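Local coordinates for hypothetical protein EF0647 (PDB 1Z7U) that is probably a DNA-binding transcriptional regulator of the HxlR type, with a winged helix-turn-helix fold, at residues 25-30 and 58-63; 29-34 and 39-44. All coordinates share one frame; numbering follows the deposited sequence. Where two conformers were deposited one is given.

Contact 1. Residues 25-30 and 58-63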
loop_
_atom_site.group_PDB
_atom_site.type_symbol
_atom_site.label_atom_id
_atom_site.label_comp_id
_atom_site.label_asym_id
_atom_site.label_seq_id
_atom_site.Cartn_x
_atom_site.Cartn_y
_atom_site.Cartn_z
ATOM N N LEU A 25 -1.516 12.655 2.365
ATOM C CA LEU A 25 -0.184 12.075 2.531
ATOM C C LEU A 25 0.800 13.106 3.091
ATOM O O LEU A 25 1.559 12.798 4.002
ATOM C CB LEU A 25 0.325 11.460 1.217
ATOM C CG LEU A 25 1.630 10.647 1.326
ATOM C CD1 LEU A 25 1.382 9.338 2.040
ATOM C CD2 LEU A 25 2.251 10.403 -0.042
ATOM N N SER A 26 0.766 14.330 2.568
ATOM C CA SER A 26 1.592 15.423 3.116
ATOM C C SER A 26 1.263 15.729 4.577
ATOM O O SER A 26 2.164 15.925 5.383
ATOM C CB SER A 26 1.446 16.695 2.286
ATOM O OG SER A 26 2.006 16.508 1.004
ATOM N N LEU A 27 -0.025 15.779 4.894
ATOM C CA LEU A 27 -0.500 15.972 6.266
ATOM C C LEU A 27 0.055 14.933 7.220
ATOM O O LEU A 27 0.542 15.270 8.300
ATOM C CB LEU A 27 -2.023 15.926 6.304
ATOM C CG LEU A 27 -2.825 17.190 6.622
ATOM C CD1 LEU A 27 -2.014 18.455 6.525
ATOM C CD2 LEU A 27 -4.055 17.282 5.738
HETATM N N MSE A 28 -0.035 13.669 6.810
HETATM C CA MSE A 28 0.496 12.549 7.562
HETATM C C MSE A 28 2.016 12.652 7.780
HETATM O O MSE A 28 2.500 12.354 8.883
HETATM C CB MSE A 28 0.116 11.234 6.872
HETATM C CG MSE A 28 0.772 10.003 7.455
HETATM SE SE MSE A 28 0.019 8.322 6.765
HETATM C CE MSE A 28 -1.612 8.237 7.938
ATOM N N ASP A 29 2.750 13.059 6.736
ATOM C CA ASP A 29 4.195 13.310 6.830
ATOM C C ASP A 29 4.506 14.364 7.897
ATOM O O ASP A 29 5.429 14.193 8.690
ATOM C CB ASP A 29 4.773 13.773 5.491
ATOM C CG ASP A 29 5.149 12.620 4.559
ATOM O OD1 ASP A 29 5.255 11.465 5.004
ATOM O OD2 ASP A 29 5.346 12.882 3.351
ATOM N N GLU A 30 3.721 15.440 7.919
ATOM C CA GLU A 30 3.899 16.515 8.907
ATOM C C GLU A 30 3.600 16.046 10.318
ATOM O O GLU A 30 4.326 16.369 11.242
ATOM C CB GLU A 30 3.025 17.729 8.581
ATOM C CG GLU A 30 3.460 18.503 7.347
ATOM C CD GLU A 30 4.886 19.030 7.453
ATOM O OE1 GLU A 30 5.276 19.449 8.568
ATOM O OE2 GLU A 30 5.612 19.016 6.428
ATOM N N ARG A 58 -10.577 16.808 9.288
ATOM C CA ARG A 58 -11.878 16.309 9.706
ATOM C C ARG A 58 -12.067 14.885 9.200
ATOM O O ARG A 58 -12.444 14.011 9.960
ATOM C CB ARG A 58 -12.988 17.206 9.159
ATOM C CG ARG A 58 -13.984 17.653 10.198
ATOM C CD ARG A 58 -13.859 19.145 10.519
ATOM N NE ARG A 58 -14.707 19.964 9.638
ATOM C CZ ARG A 58 -15.219 21.157 9.962
ATOM N NH1 ARG A 58 -14.988 21.696 11.159
ATOM N NH2 ARG A 58 -15.977 21.812 9.088
ATOM N N GLU A 59 -11.782 14.663 7.916
ATOM C CA GLU A 59 -11.896 13.330 7.311
ATOM C C GLU A 59 -10.947 12.343 7.969
ATOM O O GLU A 59 -11.333 11.209 8.261
ATOM C CB GLU A 59 -11.642 13.374 5.802
ATOM C CG GLU A 59 -12.719 14.108 4.999
ATOM C CD GLU A 59 -12.667 13.782 3.522
ATOM O OE1 GLU A 59 -13.555 14.247 2.769
ATOM O OE2 GLU A 59 -11.743 13.062 3.098
HETATM N N MSE A 60 -9.717 12.789 8.219
HETATM C CA MSE A 60 -8.697 11.932 8.810
HETATM C C MSE A 60 -8.975 11.602 10.272
HETATM O O MSE A 60 -8.709 10.489 10.706
HETATM C CB MSE A 60 -7.304 12.534 8.645
HETATM C CG MSE A 60 -6.870 12.674 7.214
HETATM SE SE MSE A 60 -5.217 13.687 7.099
HETATM C CE MSE A 60 -3.913 12.188 7.588
ATOM N N GLU A 61 -9.516 12.564 11.020
ATOM C CA GLU A 61 -9.993 12.307 12.388
ATOM C C GLU A 61 -11.160 11.308 12.393
ATOM O O GLU A 61 -11.206 10.404 13.223
ATOM C CB GLU A 61 -10.399 13.616 13.100
ATOM C CG GLU A 61 -10.836 13.399 14.573
ATOM C CD GLU A 61 -11.316 14.675 15.302
ATOM O OE1 GLU A 61 -11.328 14.657 16.555
ATOM O OE2 GLU A 61 -11.669 15.677 14.640
ATOM N N LYS A 62 -12.088 11.485 11.454
ATOM C CA LYS A 62 -13.249 10.602 11.280
ATOM C C LYS A 62 -12.818 9.158 11.028
ATOM O O LYS A 62 -13.369 8.231 11.607
ATOM C CB LYS A 62 -14.078 11.062 10.076
ATOM C CG LYS A 62 -15.575 10.877 10.224
ATOM C CD LYS A 62 -16.117 11.834 11.298
ATOM C CE LYS A 62 -15.892 13.325 10.944
ATOM N NZ LYS A 62 -17.134 14.095 10.567
ATOM N N ASP A 63 -11.842 9.000 10.136
ATOM C CA ASP A 63 -11.345 7.703 9.709
ATOM C C ASP A 63 -10.460 7.041 10.755
ATOM O O ASP A 63 -10.134 5.861 10.618
ATOM C CB ASP A 63 -10.595 7.829 8.371
ATOM C CG ASP A 63 -11.528 8.110 7.209
ATOM O OD1 ASP A 63 -12.752 7.932 7.380
ATOM O OD2 ASP A 63 -11.053 8.512 6.124
#
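Segments 25-30 and 58-63 come nearest in their backbones at Met28 and Met60, whose CA atoms are 9.3 Å apart, so the backbones stay well separated and side chains bridge the gap. No hydrogen bond joins the two segments. The contact is apolar and small, burying about 130 Å² in all.

Met60 carries it. Its CB points at the other helix, and so does that of Leu27. Both methionines were deposited as selenomethionine. The Met60 chain runs out extended through chi2 (171°), then bends at chi3 (80°). The bend divides its end between two neighbouring residues of helix 24-33. SE lies against Leu27, at 4.0 Å from Leu27 CB and at the same 4.0 Å from Leu27 CD2. The selenium thus rests on both the root and one methyl branch of the leucine, and the two side chains cross at a slant. The terminal methyl turns to the next residue, with Met60 CE 4.2 Å from Met28 CB. Met28 therefore meets Met60 with the base of its side chain.

Helix 50-63 occupies the place of the recognition helix in a winged helix-turn-helix domain. Helix 24-33 is the helix that precedes the helix-turn-helix pair. The contact joins the C-terminal part of the first to the middle of the second, close to the centre of the chain.

All three touching residues are buried. Met28 also packs on Tyr90 and Leu93 of the long helix 84-110. Leu27 reaches Leu45 and Leu53, and Met60 touches Val66 at the start of the hairpin that forms the wing. At the edge of this apolar patch, a salt bridge from Glu59 OE2 to Lys24 NZ ties the same two helices together.

Contact 2. Residues 29-34 and 39-44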
loop_
_atom_site.group_PDB
_atom_site.type_symbol
_atom_site.label_atom_id
_atom_site.label_comp_id
_atom_site.label_asym_id
_atom_site.label_seq_id
_atom_site.Cartn_x
_atom_site.Cartn_y
_atom_site.Cartn_z
ATOM N N ASP A 29 2.750 13.059 6.736
ATOM C CA ASP A 29 4.195 13.310 6.830
ATOM C C ASP A 29 4.506 14.364 7.897
ATOM O O ASP A 29 5.429 14.193 8.690
ATOM C CB ASP A 29 4.773 13.773 5.491
ATOM C CG ASP A 29 5.149 12.620 4.559
ATOM O OD1 ASP A 29 5.255 11.465 5.004
ATOM O OD2 ASP A 29 5.346 12.882 3.351
ATOM N N GLU A 30 3.721 15.440 7.919
ATOM C CA GLU A 30 3.899 16.515 8.907
ATOM C C GLU A 30 3.600 16.046 10.318
ATOM O O GLU A 30 4.326 16.369 11.242
ATOM C CB GLU A 30 3.025 17.729 8.581
ATOM C CG GLU A 30 3.460 18.503 7.347
ATOM C CD GLU A 30 4.886 19.030 7.453
ATOM O OE1 GLU A 30 5.276 19.449 8.568
ATOM O OE2 GLU A 30 5.612 19.016 6.428
ATOM N N LEU A 31 2.534 15.273 10.477
ATOM C CA LEU A 31 2.154 14.769 11.794
ATOM C C LEU A 31 3.083 13.681 12.304
ATOM O O LEU A 31 3.281 13.540 13.514
ATOM C CB LEU A 31 0.697 14.298 11.800
ATOM C CG LEU A 31 -0.342 15.373 11.471
ATOM C CD1 LEU A 31 -1.755 14.814 11.535
ATOM C CD2 LEU A 31 -0.208 16.584 12.387
ATOM N N PHE A 32 3.648 12.898 11.388
ATOM C CA PHE A 32 4.634 11.897 11.787
ATOM C C PHE A 32 5.861 12.522 12.477
ATOM O O PHE A 32 6.392 11.942 13.422
ATOM C CB PHE A 32 5.067 11.014 10.614
ATOM C CG PHE A 32 6.068 9.960 11.000
ATOM C CD1 PHE A 32 5.654 8.777 11.578
ATOM C CD2 PHE A 32 7.426 10.169 10.797
ATOM C CE1 PHE A 32 6.578 7.801 11.941
ATOM C CE2 PHE A 32 8.356 9.217 11.154
ATOM C CZ PHE A 32 7.933 8.024 11.734
ATOM N N GLN A 33 6.340 13.675 12.024
ATOM C CA GLN A 33 7.491 14.279 12.716
ATOM C C GLN A 33 7.175 14.705 14.161
ATOM O O GLN A 33 8.079 14.831 14.993
ATOM C CB GLN A 33 8.152 15.412 11.911
ATOM C CG GLN A 33 7.230 16.446 11.285
ATOM C CD GLN A 33 7.960 17.392 10.329
ATOM O OE1 GLN A 33 9.146 17.214 10.037
ATOM N NE2 GLN A 33 7.244 18.399 9.832
ATOM N N GLY A 34 5.888 14.878 14.458
ATOM C CA GLY A 34 5.465 15.402 15.757
ATOM C C GLY A 34 4.161 16.183 15.764
ATOM O O GLY A 34 3.649 16.589 14.712
ATOM N N GLY A 39 -1.667 26.446 12.392
ATOM C CA GLY A 39 -0.781 27.422 11.759
ATOM C C GLY A 39 0.511 26.838 11.228
ATOM O O GLY A 39 0.966 27.225 10.148
ATOM N N GLU A 40 1.109 25.918 11.985
ATOM C CA GLU A 40 2.288 25.171 11.514
ATOM C C GLU A 40 2.027 24.416 10.207
ATOM O O GLU A 40 2.853 24.442 9.292
ATOM C CB GLU A 40 2.773 24.193 12.584
ATOM C CG GLU A 40 2.813 24.792 13.975
ATOM C CD GLU A 40 3.564 23.934 14.954
ATOM O OE1 GLU A 40 2.921 23.188 15.725
ATOM O OE2 GLU A 40 4.808 24.008 14.945
ATOM N N LEU A 41 0.875 23.746 10.133
ATOM C CA LEU A 41 0.449 23.025 8.933
ATOM C C LEU A 41 0.157 23.972 7.776
ATOM O O LEU A 41 0.493 23.672 6.629
ATOM C CB LEU A 41 -0.778 22.166 9.231
ATOM C CG LEU A 41 -0.622 21.107 10.321
ATOM C CD1 LEU A 41 -1.968 20.518 10.709
ATOM C CD2 LEU A 41 0.359 20.020 9.876
HETATM N N MSE A 42 -0.475 25.107 8.084
HETATM C CA MSE A 42 -0.705 26.170 7.106
HETATM C C MSE A 42 0.604 26.639 6.486
HETATM O O MSE A 42 0.689 26.824 5.274
HETATM C CB MSE A 42 -1.428 27.364 7.747
HETATM C CG MSE A 42 -2.933 27.167 7.948
HETATM SE SE MSE A 42 -3.918 26.875 6.272
HETATM C CE MSE A 42 -3.601 28.597 5.351
ATOM N N ARG A 43 1.624 26.811 7.328
ATOM C CA ARG A 43 2.941 27.264 6.875
ATOM C C ARG A 43 3.716 26.195 6.099
ATOM O O ARG A 43 4.254 26.475 5.017
ATOM C CB ARG A 43 3.761 27.824 8.043
ATOM C CG ARG A 43 3.408 29.273 8.361
ATOM C CD ARG A 43 4.118 29.808 9.598
ATOM N NE ARG A 43 3.344 29.579 10.820
ATOM C CZ ARG A 43 3.737 28.814 11.845
ATOM N NH1 ARG A 43 2.946 28.677 12.906
ATOM N NH2 ARG A 43 4.915 28.188 11.824
ATOM N N ALA A 44 3.752 24.979 6.645
ATOM C CA ALA A 44 4.496 23.864 6.060
ATOM C C ALA A 44 3.946 23.403 4.709
ATOM O O ALA A 44 4.697 22.962 3.847
ATOM C CB ALA A 44 4.545 22.701 7.031
#
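Glu30 faces Leu41 across the turn between helices 24-33 and 38-44. The short helical segments run at 128° to each other, with axes 11.3 Å apart at closest approach.

The side chain of Glu30 can be followed outward atom by atom. Its CB packs on a methyl of Leu41, with Glu30 CB 3.7 Å from Leu41 CD2. With CG anti to the carbonyl carbon (chi1 -70°), the fold at chi2 (-59°) carries the carboxylate along helix 38-44 to Ala44. There Glu30 CD and Glu30 OE1 both lie 3.7 Å from Ala44 CB. Glu30 OE2 is only slightly farther, at 3.9 Å from Ala44 CB. The alanine methyl sits over the flat face of the carboxylate, nearly above CD.

Leu31 adds a second, looser touch on the buried side. Its CD2 is 4.3 Å from Leu41 CD2, so this one methyl of Leu41 serves both residues. Leu31 also packs on Tyr80 and Leu82 of strand 77-82, and Leu41 on Leu53 of helix 50-63.

Gly34, the first residue after helix 24-33, leaves helical geometry with a positive phi, and the chain turns back there toward helix 38-44. Two helices joined by a short turn and packed through Glu30, Leu31, Leu41 and Ala44 belong to the three-helix core of a winged helix-turn-helix domain, in which helix 38-44 is the first helix of the helix-turn-helix pair.

Overall arrangement
Contacts 1 and 2 start from the same helix, 24-33, and their centres are 11 Å apart. Their segments overlap at Asp29 and Glu30. Contact 2 spans a short turn to the next helix, 38-44. Contact 1 skips that helix and reaches 50-63, farther along the chain. Together they fix helix 24-33 against both members of the helix-turn-helix pair. Contact 1 is buried near the centre of the chain, while contact 2 lies farther out and is only partly buried. Helix 50-63, in the recognition-helix position, would be the one to enter DNA if the protein binds it as its family does. Asp29, in the shared part, ties helix 24-33 to Lys8 of the second subunit by a salt bridge.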